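Local coordinates for protein five-membered-cyclitol-phosphate synthase (Streptomyces citricolor, PDB 6K96) that binds nicotinamide-adenine-dinucleotide together with a sodium ion and belongs to the myo-inositol-1-phosphate synthase family, at residues 82-87 and 289-294; 214-219 and 265-270; 182-187 and 298-303. One frame throughout, in Å; residues are numbered along the deposited sequence.

Interaction 1. Residues 82-87 and 289-294; sequences NYPLLG and KVQDSS. With NA (sodium ion), chain H; NAD (nicotinamide-adenine-dinucleotide), chain G.
Tyr-83 meets Ser-294 where strand 281-291 gives way to helix 292-313, a strand-to-helix junction packed against the loop that follows helix 72-75, beside the parallel, Rossmann-type dinucleotide-binding sheet. Tyr-83 CG is anti to its backbone N (chi1 -170°), and the ring beyond it ends at Ser-294. Its OH donates to Ser-294 OG, 2.7 Å away, and the acceptor lies at the ring edge, close to the ring plane. Ser-294 OG has a second hydrogen bond, with Thr-280 OG1 of the second subunit. Ser-293 CB approaches the same ring obliquely, 3.9 Å from Tyr-83 CD1. Gln-291 crosses the tyrosine with its amide plane turned 65° from the ring, and its chain, bent at chi2, meets Pro-84 tip to tip, its OE1 3.1 Å from Pro-84 CG. The other end of that amide, NE2, is hydrogen-bonded to Asp-264, which also bonds Ser-293 OG, so one carboxylate holds both side chains. The same turn also meets the ligand: the nicotinamide-adenine-dinucleotide N7N donates to Asp-292 O over 3.0 Å and more weakly to Asp-292 OD1. The sodium ion, which Asn-15 also binds, ties protein to dinucleotide: Ser-293 OG lies 2.5 Å from it, and the dinucleotide's O2N and O7N each lie 2.3 Å from it.

Interaction 2. Residues 214-219 and 265-270; sequences LNLGGN and HKVAML
His-265 opens strand 265-275, whose first six residues run antiparallel to strand segment 214-217 in the mixed sheet, their directions 161° apart. Its backbone O lies 3.8 Å from Gly-217 CA, while its ring leads away from that strand. Lys-266 follows, its CA making a CA-H...O contact with Leu-216 O at 3.4 Å; the chain bends at chi3, and CE comes to lie 4.2 Å from Asn-215 CB. Val-267 forms a hydrogen-bonded pair with Leu-216: Val-267 N donates to Leu-216 O over 3.1 Å, and Leu-216 N returns a bond to Val-267 O over 2.9 Å. Their side chains share one face of the sheet. Ala-268 and Asn-215 make the non-hydrogen-bonded pair on the other face, with Asn-215 OD1 3.9 Å from Ala-268 CB; that oxygen is hydrogen-bonded to Thr-190, at the start of helix 190-203. Met-269 makes the next hydrogen-bonded pair with Leu-214, Met-269 N to Leu-214 O at 2.9 Å and Leu-214 N to Met-269 O at 3.0 Å. Both side chains return to the face of Val-267, where Tyr-212 and Met-269 of the third subunit are among the residues that pack. Because backbone bonds alone join the strands and fix their register, the side chains of Leu-214, Leu-216, Val-267 and Met-269 can together provide an apolar surface for that neighbouring subunit.

Interaction 3. Residues 182-187 and 298-303; sequences DDLASH and GVIIDL. With NAD (nicotinamide-adenine-dinucleotide), chain G.
Leu-184 drives its two methyl groups into helix 292-313: CD1 meets Ile-300, CD2 both Leu-303 and Val-299. CG stands anti to the carbonyl carbon (chi1 -56°), and CD1 is turned anti to CA (chi2 -172°), 3.6 Å from Ile-300 CG1; CD2 reaches Leu-303 CD1 at 3.5 Å. Leu-184 and Val-299 slide past each other in opposite directions, with Leu-184 CD2 3.9 Å from Val-299 CG1. The other valine branch, CG2, sits anti to the carbonyl carbon and lies against the backbone, 3.4 Å from Ala-185 O. Gly-298 O lies over the centre of one face of the His-187 ring, and Gly-298 CA is 3.6 Å from His-187 ND1. The loop also touches the nicotinamide-adenine-dinucleotide. Ser-186 OG accepts a hydrogen bond from the dinucleotide's N7N at 3.0 Å, and Leu-184 CB rests 3.6 Å from the dinucleotide's C5N. The contact lies near the centre of the chain, joining the loop between strand 179-180 and helix 190-203 to helix 292-313, with Val-325 of a further loop packing on Val-299 and Leu-303.

How the interactions relate
All three contacts are largely buried, but interaction 3 lies deepest, its centre about 4 Å from the chain centre, against about 14 Å for the centre of interaction 1 and 18 Å for that of interaction 2. Interactions 1 and 3 share helix 292-313, the dinucleotide and the second subunit: interaction 1 mixes one hydroxyl hydrogen bond with packing and adds the metal, whereas interaction 3 is chiefly aliphatic packing. Interaction 2 joins interaction 1 through neighbouring strands 265-275 and 281-291, where Val-290 O and Lys-266 N probably hydrogen-bond at 3.0 Å. It depends on backbone pairing and turns its apolar face to the third subunit. Along the chain, interaction 2 is nested within both others, while 1 and 3 cross.

Interaction 1. Residues 82-87 and 289-294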
loop_
_atom_site.group_PDB
_atom_site.type_symbol
_atom_site.label_atom_id
_atom_site.label_comp_id
_atom_site.label_asym_id
_atom_site.label_seq_id
_atom_site.Cartn_x
_atom_site.Cartn_y
_atom_site.Cartn_z
ATOM N N ASN B 82 14.527 21.243 10.035
ATOM C CA ASN B 82 14.332 20.730 8.661
ATOM C C ASN B 82 12.822 20.618 8.410
ATOM O O ASN B 82 12.441 19.835 7.586
ATOM C CB ASN B 82 15.145 19.451 8.458
ATOM C CG ASN B 82 14.675 18.328 9.346
ATOM O OD1 ASN B 82 13.584 18.433 9.924
ATOM N ND2 ASN B 82 15.461 17.245 9.404
ATOM N N TYR B 83 12.003 21.359 9.146
ATOM C CA TYR B 83 10.650 21.699 8.665
ATOM C C TYR B 83 10.842 22.444 7.346
ATOM O O TYR B 83 11.864 23.123 7.167
ATOM C CB TYR B 83 9.882 22.557 9.662
ATOM C CG TYR B 83 8.417 22.754 9.361
ATOM C CD1 TYR B 83 7.508 21.759 9.640
ATOM C CD2 TYR B 83 7.926 23.949 8.850
ATOM C CE1 TYR B 83 6.158 21.917 9.370
ATOM C CE2 TYR B 83 6.573 24.146 8.634
ATOM C CZ TYR B 83 5.690 23.116 8.865
ATOM O OH TYR B 83 4.354 23.271 8.669
ATOM N N PRO B 84 9.949 22.275 6.347
ATOM C CA PRO B 84 10.088 22.997 5.076
ATOM C C PRO B 84 10.040 24.533 5.221
ATOM O O PRO B 84 9.451 25.025 6.112
ATOM C CB PRO B 84 8.862 22.530 4.255
ATOM C CG PRO B 84 8.548 21.193 4.834
ATOM C CD PRO B 84 8.824 21.332 6.329
ATOM N N LEU B 85 10.686 25.229 4.289
ATOM C CA LEU B 85 10.395 26.633 3.894
ATOM C C LEU B 85 9.040 26.659 3.191
ATOM O O LEU B 85 8.881 25.900 2.228
ATOM C CB LEU B 85 11.479 27.158 2.950
ATOM C CG LEU B 85 12.661 27.820 3.657
ATOM C CD1 LEU B 85 13.604 26.747 4.209
ATOM C CD2 LEU B 85 13.379 28.790 2.706
ATOM N N LEU B 86 8.114 27.481 3.680
ATOM C CA LEU B 86 6.734 27.499 3.163
ATOM C C LEU B 86 6.599 28.558 2.066
ATOM O O LEU B 86 5.522 28.589 1.434
ATOM C CB LEU B 86 5.750 27.760 4.307
ATOM C CG LEU B 86 5.482 26.608 5.270
ATOM C CD1 LEU B 86 4.236 26.939 6.083
ATOM C CD2 LEU B 86 5.307 25.269 4.576
ATOM N N GLY B 87 7.626 29.370 1.807
ATOM C CA GLY B 87 7.543 30.339 0.692
ATOM C C GLY B 87 6.613 31.482 1.054
ATOM O O GLY B 87 5.659 31.788 0.298
ATOM N N LYS B 289 1.336 9.346 5.679
ATOM C CA LYS B 289 2.458 10.315 5.610
ATOM C C LYS B 289 1.949 11.615 6.203
ATOM O O LYS B 289 0.834 11.927 5.846
ATOM C CB LYS B 289 3.008 10.466 4.195
ATOM C CG LYS B 289 4.409 11.065 4.140
ATOM C CD LYS B 289 5.023 11.034 2.773
ATOM C CE LYS B 289 6.529 10.831 2.791
ATOM N NZ LYS B 289 7.287 12.079 2.477
ATOM N N VAL B 290 2.705 12.296 7.082
ATOM C CA VAL B 290 2.374 13.639 7.627
ATOM C C VAL B 290 3.634 14.493 7.771
ATOM O O VAL B 290 4.755 13.932 7.760
ATOM C CB VAL B 290 1.669 13.470 8.972
ATOM C CG1 VAL B 290 0.409 12.654 8.829
ATOM C CG2 VAL B 290 2.571 12.858 10.027
ATOM N N GLN B 291 3.479 15.807 7.872
ATOM C CA GLN B 291 4.573 16.750 8.264
ATOM C C GLN B 291 4.614 16.750 9.785
ATOM O O GLN B 291 3.827 17.491 10.362
ATOM C CB GLN B 291 4.322 18.235 7.996
ATOM C CG GLN B 291 5.030 18.868 6.835
ATOM C CD GLN B 291 6.473 18.567 6.505
ATOM O OE1 GLN B 291 6.786 18.653 5.337
ATOM N NE2 GLN B 291 7.353 18.249 7.441
ATOM N N ASP B 292 5.455 15.912 10.397
ATOM C CA ASP B 292 5.382 15.595 11.863
ATOM C C ASP B 292 5.196 16.898 12.661
ATOM O O ASP B 292 4.281 16.964 13.477
ATOM C CB ASP B 292 6.573 14.753 12.317
ATOM C CG ASP B 292 6.389 14.129 13.687
ATOM O OD1 ASP B 292 5.252 13.750 13.958
ATOM O OD2 ASP B 292 7.387 14.112 14.509
ATOM N N SER B 293 5.936 17.954 12.372
ATOM C CA SER B 293 5.878 19.187 13.198
ATOM C C SER B 293 4.659 20.074 12.874
ATOM O O SER B 293 4.388 21.028 13.686
ATOM C CB SER B 293 7.145 19.943 13.070
ATOM O OG SER B 293 8.171 19.269 13.769
ATOM N N SER B 294 3.936 19.815 11.785
ATOM C CA SER B 294 2.582 20.389 11.564
ATOM C C SER B 294 1.645 19.677 12.529
ATOM O O SER B 294 0.712 20.333 13.024
ATOM C CB SER B 294 2.094 20.278 10.103
ATOM O OG SER B 294 2.747 21.231 9.246
HETATM NA NA NA H . 8.329 17.952 15.927
HETATM P PA NAD G . 13.313 19.754 18.119
HETATM O O1A NAD G . 14.342 18.730 18.405
HETATM O O2A NAD G . 13.182 20.158 16.676
HETATM O O5B NAD G . 13.379 21.033 19.041
HETATM C C5B NAD G . 14.189 20.882 20.230
HETATM C C4B NAD G . 14.898 22.181 20.508
HETATM O O4B NAD G . 15.279 22.326 21.917
HETATM C C3B NAD G . 16.202 22.331 19.718
HETATM O O3B NAD G . 16.266 23.656 19.205
HETATM C C2B NAD G . 17.256 22.134 20.804
HETATM O O2B NAD G . 18.431 22.657 20.253
HETATM C C1B NAD G . 16.572 22.912 21.932
HETATM N N9A NAD G . 17.104 22.768 23.273
HETATM C C8A NAD G . 17.743 21.644 23.735
HETATM N N7A NAD G . 18.048 21.711 25.010
HETATM C C5A NAD G . 17.553 22.942 25.430
HETATM C C6A NAD G . 17.569 23.576 26.689
HETATM N N6A NAD G . 18.090 23.011 27.772
HETATM N N1A NAD G . 16.955 24.786 26.796
HETATM C C2A NAD G . 16.434 25.323 25.677
HETATM N N3A NAD G . 16.382 24.822 24.445
HETATM C C4A NAD G . 16.956 23.605 24.373
HETATM O O3 NAD G . 11.920 19.163 18.595
HETATM P PN NAD G . 10.448 19.398 17.992
HETATM O O1N NAD G . 10.218 20.859 17.930
HETATM O O2N NAD G . 10.407 18.491 16.801
HETATM O O5D NAD G . 9.548 18.790 19.184
HETATM C C5D NAD G . 9.656 19.432 20.520
HETATM C C4D NAD G . 9.042 18.536 21.555
HETATM O O4D NAD G . 7.625 18.356 21.331
HETATM C C3D NAD G . 9.662 17.131 21.573
HETATM O O3D NAD G . 9.729 16.718 22.920
HETATM C C2D NAD G . 8.583 16.276 20.915
HETATM O O2D NAD G . 8.507 14.923 21.324
HETATM C C1D NAD G . 7.316 16.958 21.429
HETATM N N1N NAD G . 6.145 16.534 20.603
HETATM C C2N NAD G . 6.233 16.616 19.173
HETATM C C3N NAD G . 5.260 16.064 18.356
HETATM C C7N NAD G . 5.406 16.229 16.854
HETATM O O7N NAD G . 6.295 16.941 16.404
HETATM N N7N NAD G . 4.558 15.574 16.066
HETATM C C4N NAD G . 4.209 15.390 18.976
HETATM C C5N NAD G . 4.044 15.470 20.353
HETATM C C6N NAD G . 5.057 15.967 21.151
#

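Interaction 2. Residues 214-219 and 265-270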
loop_
_atom_site.group_PDB
_atom_site.type_symbol
_atom_site.label_atom_id
_atom_site.label_comp_id
_atom_site.label_asym_id
_atom_site.label_seq_id
_atom_site.Cartn_x
_atom_site.Cartn_y
_atom_site.Cartn_z
ATOM N N LEU B 214 4.485 0.399 12.442
ATOM C CA LEU B 214 5.864 0.924 12.499
ATOM C C LEU B 214 5.899 2.334 11.958
ATOM O O LEU B 214 5.094 2.580 11.097
ATOM C CB LEU B 214 6.837 -0.013 11.790
ATOM C CG LEU B 214 6.434 -0.558 10.424
ATOM C CD1 LEU B 214 7.330 0.062 9.367
ATOM C CD2 LEU B 214 6.649 -2.077 10.444
ATOM N N ASN B 215 6.797 3.173 12.490
ATOM C CA ASN B 215 6.967 4.621 12.178
ATOM C C ASN B 215 8.403 4.848 11.673
ATOM O O ASN B 215 9.294 4.030 11.965
ATOM C CB ASN B 215 6.603 5.515 13.359
ATOM C CG ASN B 215 5.219 5.233 13.911
ATOM O OD1 ASN B 215 4.252 5.969 13.633
ATOM N ND2 ASN B 215 5.096 4.153 14.671
ATOM N N LEU B 216 8.579 5.835 10.795
ATOM C CA LEU B 216 9.891 6.214 10.210
ATOM C C LEU B 216 9.951 7.726 10.353
ATOM O O LEU B 216 8.917 8.307 10.188
ATOM C CB LEU B 216 9.975 5.835 8.720
ATOM C CG LEU B 216 9.650 4.396 8.336
ATOM C CD1 LEU B 216 9.601 4.232 6.802
ATOM C CD2 LEU B 216 10.692 3.448 8.937
ATOM N N GLY B 217 11.110 8.315 10.592
ATOM C CA GLY B 217 11.246 9.767 10.729
ATOM C C GLY B 217 12.652 10.177 10.378
ATOM O O GLY B 217 13.500 9.265 10.132
ATOM N N GLY B 218 12.933 11.475 10.380
ATOM C CA GLY B 218 14.263 11.996 10.002
ATOM C C GLY B 218 14.597 13.321 10.631
ATOM O O GLY B 218 15.418 13.984 10.075
ATOM N N ASN B 219 13.994 13.671 11.764
ATOM C CA ASN B 219 14.273 14.928 12.504
ATOM C C ASN B 219 14.901 14.635 13.870
ATOM O O ASN B 219 14.996 13.476 14.299
ATOM C CB ASN B 219 13.026 15.811 12.681
ATOM C CG ASN B 219 11.851 15.156 13.369
ATOM O OD1 ASN B 219 12.003 14.166 14.081
ATOM N ND2 ASN B 219 10.663 15.658 13.098
ATOM N N HIS B 265 9.273 14.879 7.940
ATOM C CA HIS B 265 8.164 13.962 7.581
ATOM C C HIS B 265 8.112 12.762 8.503
ATOM O O HIS B 265 9.138 12.293 8.881
ATOM C CB HIS B 265 8.274 13.411 6.161
ATOM C CG HIS B 265 7.775 14.353 5.139
ATOM N ND1 HIS B 265 8.542 14.691 4.068
ATOM C CD2 HIS B 265 6.618 15.042 5.043
ATOM C CE1 HIS B 265 7.876 15.551 3.297
ATOM N NE2 HIS B 265 6.684 15.807 3.886
ATOM N N LYS B 266 6.939 12.235 8.794
ATOM C CA LYS B 266 6.854 10.975 9.552
ATOM C C LYS B 266 5.968 10.034 8.725
ATOM O O LYS B 266 4.926 10.479 8.300
ATOM C CB LYS B 266 6.339 11.235 10.969
ATOM C CG LYS B 266 5.679 10.032 11.627
ATOM C CD LYS B 266 5.533 10.140 13.132
ATOM C CE LYS B 266 6.779 9.645 13.820
ATOM N NZ LYS B 266 6.495 9.455 15.266
ATOM N N VAL B 267 6.352 8.771 8.593
ATOM C CA VAL B 267 5.618 7.730 7.849
ATOM C C VAL B 267 5.211 6.674 8.840
ATOM O O VAL B 267 6.001 6.372 9.646
ATOM C CB VAL B 267 6.466 7.108 6.741
ATOM C CG1 VAL B 267 5.770 5.878 6.211
ATOM C CG2 VAL B 267 6.747 8.094 5.629
ATOM N N ALA B 268 4.008 6.144 8.738
ATOM C CA ALA B 268 3.460 5.058 9.550
ATOM C C ALA B 268 2.996 3.960 8.606
ATOM O O ALA B 268 2.639 4.279 7.559
ATOM C CB ALA B 268 2.314 5.593 10.305
ATOM N N MET B 269 3.171 2.701 8.930
ATOM C CA MET B 269 2.718 1.595 8.077
ATOM C C MET B 269 1.992 0.687 9.029
ATOM O O MET B 269 2.523 0.488 10.140
ATOM C CB MET B 269 3.862 0.860 7.386
ATOM C CG MET B 269 4.033 1.300 5.964
ATOM S SD MET B 269 5.732 1.834 5.612
ATOM C CE MET B 269 6.699 0.484 6.264
ATOM N N LEU B 270 0.770 0.284 8.713
ATOM C CA LEU B 270 0.134 -0.636 9.665
ATOM C C LEU B 270 -0.505 -1.785 8.903
ATOM O O LEU B 270 -0.595 -1.715 7.664
ATOM C CB LEU B 270 -0.727 0.130 10.674
ATOM C CG LEU B 270 -2.003 0.760 10.188
ATOM C CD1 LEU B 270 -3.051 -0.339 10.044
ATOM C CD2 LEU B 270 -2.464 1.878 11.139
#

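Interaction 3. Residues 182-187 and 298-303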
loop_
_atom_site.group_PDB
_atom_site.type_symbol
_atom_site.label_atom_id
_atom_site.label_comp_id
_atom_site.label_asym_id
_atom_site.label_seq_id
_atom_site.Cartn_x
_atom_site.Cartn_y
_atom_site.Cartn_z
ATOM N N ASP B 182 -0.197 17.607 30.373
ATOM C CA ASP B 182 1.082 17.508 29.669
ATOM C C ASP B 182 0.989 16.663 28.379
ATOM O O ASP B 182 0.097 15.829 28.251
ATOM C CB ASP B 182 2.154 16.872 30.562
ATOM C CG ASP B 182 2.282 17.547 31.904
ATOM O OD1 ASP B 182 2.399 18.775 31.911
ATOM O OD2 ASP B 182 2.198 16.849 32.924
ATOM N N ASP B 183 1.917 16.899 27.458
ATOM C CA ASP B 183 2.273 15.984 26.339
ATOM C C ASP B 183 1.294 16.136 25.172
ATOM O O ASP B 183 0.190 15.572 25.320
ATOM C CB ASP B 183 2.316 14.538 26.831
ATOM C CG ASP B 183 3.084 13.626 25.903
ATOM O OD1 ASP B 183 3.685 14.139 24.915
ATOM O OD2 ASP B 183 3.095 12.404 26.186
ATOM N N LEU B 184 1.711 16.803 24.077
ATOM C CA LEU B 184 0.856 16.991 22.851
ATOM C C LEU B 184 0.388 15.648 22.305
ATOM O O LEU B 184 1.265 14.788 22.022
ATOM C CB LEU B 184 1.601 17.680 21.709
ATOM C CG LEU B 184 2.217 19.032 22.012
ATOM C CD1 LEU B 184 2.727 19.644 20.722
ATOM C CD2 LEU B 184 1.226 19.939 22.715
ATOM N N ALA B 185 -0.925 15.512 22.094
ATOM C CA ALA B 185 -1.531 14.494 21.194
ATOM C C ALA B 185 -1.541 15.018 19.748
ATOM O O ALA B 185 -2.261 16.001 19.453
ATOM C CB ALA B 185 -2.915 14.197 21.679
ATOM N N SER B 186 -0.754 14.414 18.858
ATOM C CA SER B 186 -0.455 14.980 17.518
ATOM C C SER B 186 -1.773 15.231 16.787
ATOM O O SER B 186 -2.729 14.486 17.044
ATOM C CB SER B 186 0.506 14.108 16.750
ATOM O OG SER B 186 1.883 14.568 16.880
ATOM N N HIS B 187 -1.840 16.279 15.951
ATOM C CA HIS B 187 -3.082 16.699 15.238
ATOM C C HIS B 187 -3.775 15.446 14.702
ATOM O O HIS B 187 -4.974 15.200 15.031
ATOM C CB HIS B 187 -2.802 17.688 14.089
ATOM C CG HIS B 187 -3.996 18.535 13.768
ATOM N ND1 HIS B 187 -3.931 19.644 12.919
ATOM C CD2 HIS B 187 -5.277 18.499 14.242
ATOM C CE1 HIS B 187 -5.114 20.222 12.881
ATOM N NE2 HIS B 187 -5.948 19.551 13.689
ATOM N N GLY B 298 -0.436 22.306 14.666
ATOM C CA GLY B 298 -1.902 22.143 14.598
ATOM C C GLY B 298 -2.563 22.001 15.951
ATOM O O GLY B 298 -3.781 22.225 16.027
ATOM N N VAL B 299 -1.803 21.646 16.993
ATOM C CA VAL B 299 -2.379 21.480 18.366
ATOM C C VAL B 299 -1.816 22.581 19.282
ATOM O O VAL B 299 -2.556 23.110 20.102
ATOM C CB VAL B 299 -2.129 20.040 18.830
ATOM C CG1 VAL B 299 -1.904 19.938 20.318
ATOM C CG2 VAL B 299 -3.242 19.110 18.354
ATOM N N ILE B 300 -0.578 22.986 19.071
ATOM C CA ILE B 300 0.034 24.081 19.847
ATOM C C ILE B 300 -0.878 25.295 19.653
ATOM O O ILE B 300 -1.358 25.851 20.642
ATOM C CB ILE B 300 1.505 24.299 19.468
ATOM C CG1 ILE B 300 2.317 23.052 19.808
ATOM C CG2 ILE B 300 2.079 25.495 20.194
ATOM C CD1 ILE B 300 3.751 23.073 19.300
ATOM N N ILE B 301 -1.219 25.656 18.426
ATOM C CA ILE B 301 -2.042 26.886 18.196
ATOM C C ILE B 301 -3.320 26.879 19.046
ATOM O O ILE B 301 -3.750 27.938 19.399
ATOM C CB ILE B 301 -2.383 27.065 16.714
ATOM C CG1 ILE B 301 -2.795 28.508 16.447
ATOM C CG2 ILE B 301 -3.447 26.042 16.306
ATOM C CD1 ILE B 301 -1.774 29.500 16.878
ATOM N N ASP B 302 -3.930 25.725 19.294
ATOM C CA ASP B 302 -5.057 25.523 20.242
ATOM C C ASP B 302 -4.556 25.868 21.668
ATOM O O ASP B 302 -5.009 26.866 22.213
ATOM C CB ASP B 302 -5.548 24.070 20.106
ATOM C CG ASP B 302 -6.800 23.899 19.266
ATOM O OD1 ASP B 302 -7.873 24.086 19.835
ATOM O OD2 ASP B 302 -6.713 23.555 18.053
ATOM N N LEU B 303 -3.580 25.119 22.204
ATOM C CA LEU B 303 -3.115 25.237 23.611
ATOM C C LEU B 303 -2.615 26.664 23.911
ATOM O O LEU B 303 -2.940 27.166 24.987
ATOM C CB LEU B 303 -2.009 24.203 23.886
ATOM C CG LEU B 303 -2.424 22.741 23.795
ATOM C CD1 LEU B 303 -1.263 21.863 24.181
ATOM C CD2 LEU B 303 -3.620 22.435 24.670
HETATM P PA NAD G . 13.313 19.754 18.119
HETATM O O1A NAD G . 14.342 18.730 18.405
HETATM O O2A NAD G . 13.182 20.158 16.676
HETATM O O5B NAD G . 13.379 21.033 19.041
HETATM C C5B NAD G . 14.189 20.882 20.230
HETATM C C4B NAD G . 14.898 22.181 20.508
HETATM O O4B NAD G . 15.279 22.326 21.917
HETATM C C3B NAD G . 16.202 22.331 19.718
HETATM O O3B NAD G . 16.266 23.656 19.205
HETATM C C2B NAD G . 17.256 22.134 20.804
HETATM O O2B NAD G . 18.431 22.657 20.253
HETATM C C1B NAD G . 16.572 22.912 21.932
HETATM N N9A NAD G . 17.104 22.768 23.273
HETATM C C8A NAD G . 17.743 21.644 23.735
HETATM N N7A NAD G . 18.048 21.711 25.010
HETATM C C5A NAD G . 17.553 22.942 25.430
HETATM C C6A NAD G . 17.569 23.576 26.689
HETATM N N6A NAD G . 18.090 23.011 27.772
HETATM N N1A NAD G . 16.955 24.786 26.796
HETATM C C2A NAD G . 16.434 25.323 25.677
HETATM N N3A NAD G . 16.382 24.822 24.445
HETATM C C4A NAD G . 16.956 23.605 24.373
HETATM O O3 NAD G . 11.920 19.163 18.595
HETATM P PN NAD G . 10.448 19.398 17.992
HETATM O O1N NAD G . 10.218 20.859 17.930
HETATM O O2N NAD G . 10.407 18.491 16.801
HETATM O O5D NAD G . 9.548 18.790 19.184
HETATM C C5D NAD G . 9.656 19.432 20.520
HETATM C C4D NAD G . 9.042 18.536 21.555
HETATM O O4D NAD G . 7.625 18.356 21.331
HETATM C C3D NAD G . 9.662 17.131 21.573
HETATM O O3D NAD G . 9.729 16.718 22.920
HETATM C C2D NAD G . 8.583 16.276 20.915
HETATM O O2D NAD G . 8.507 14.923 21.324
HETATM C C1D NAD G . 7.316 16.958 21.429
HETATM N N1N NAD G . 6.145 16.534 20.603
HETATM C C2N NAD G . 6.233 16.616 19.173
HETATM C C3N NAD G . 5.260 16.064 18.356
HETATM C C7N NAD G . 5.406 16.229 16.854
HETATM O O7N NAD G . 6.295 16.941 16.404
HETATM N N7N NAD G . 4.558 15.574 16.066
HETATM C C4N NAD G . 4.209 15.390 18.976
HETATM C C5N NAD G . 4.044 15.470 20.353
HETATM C C6N NAD G . 5.057 15.967 21.151
#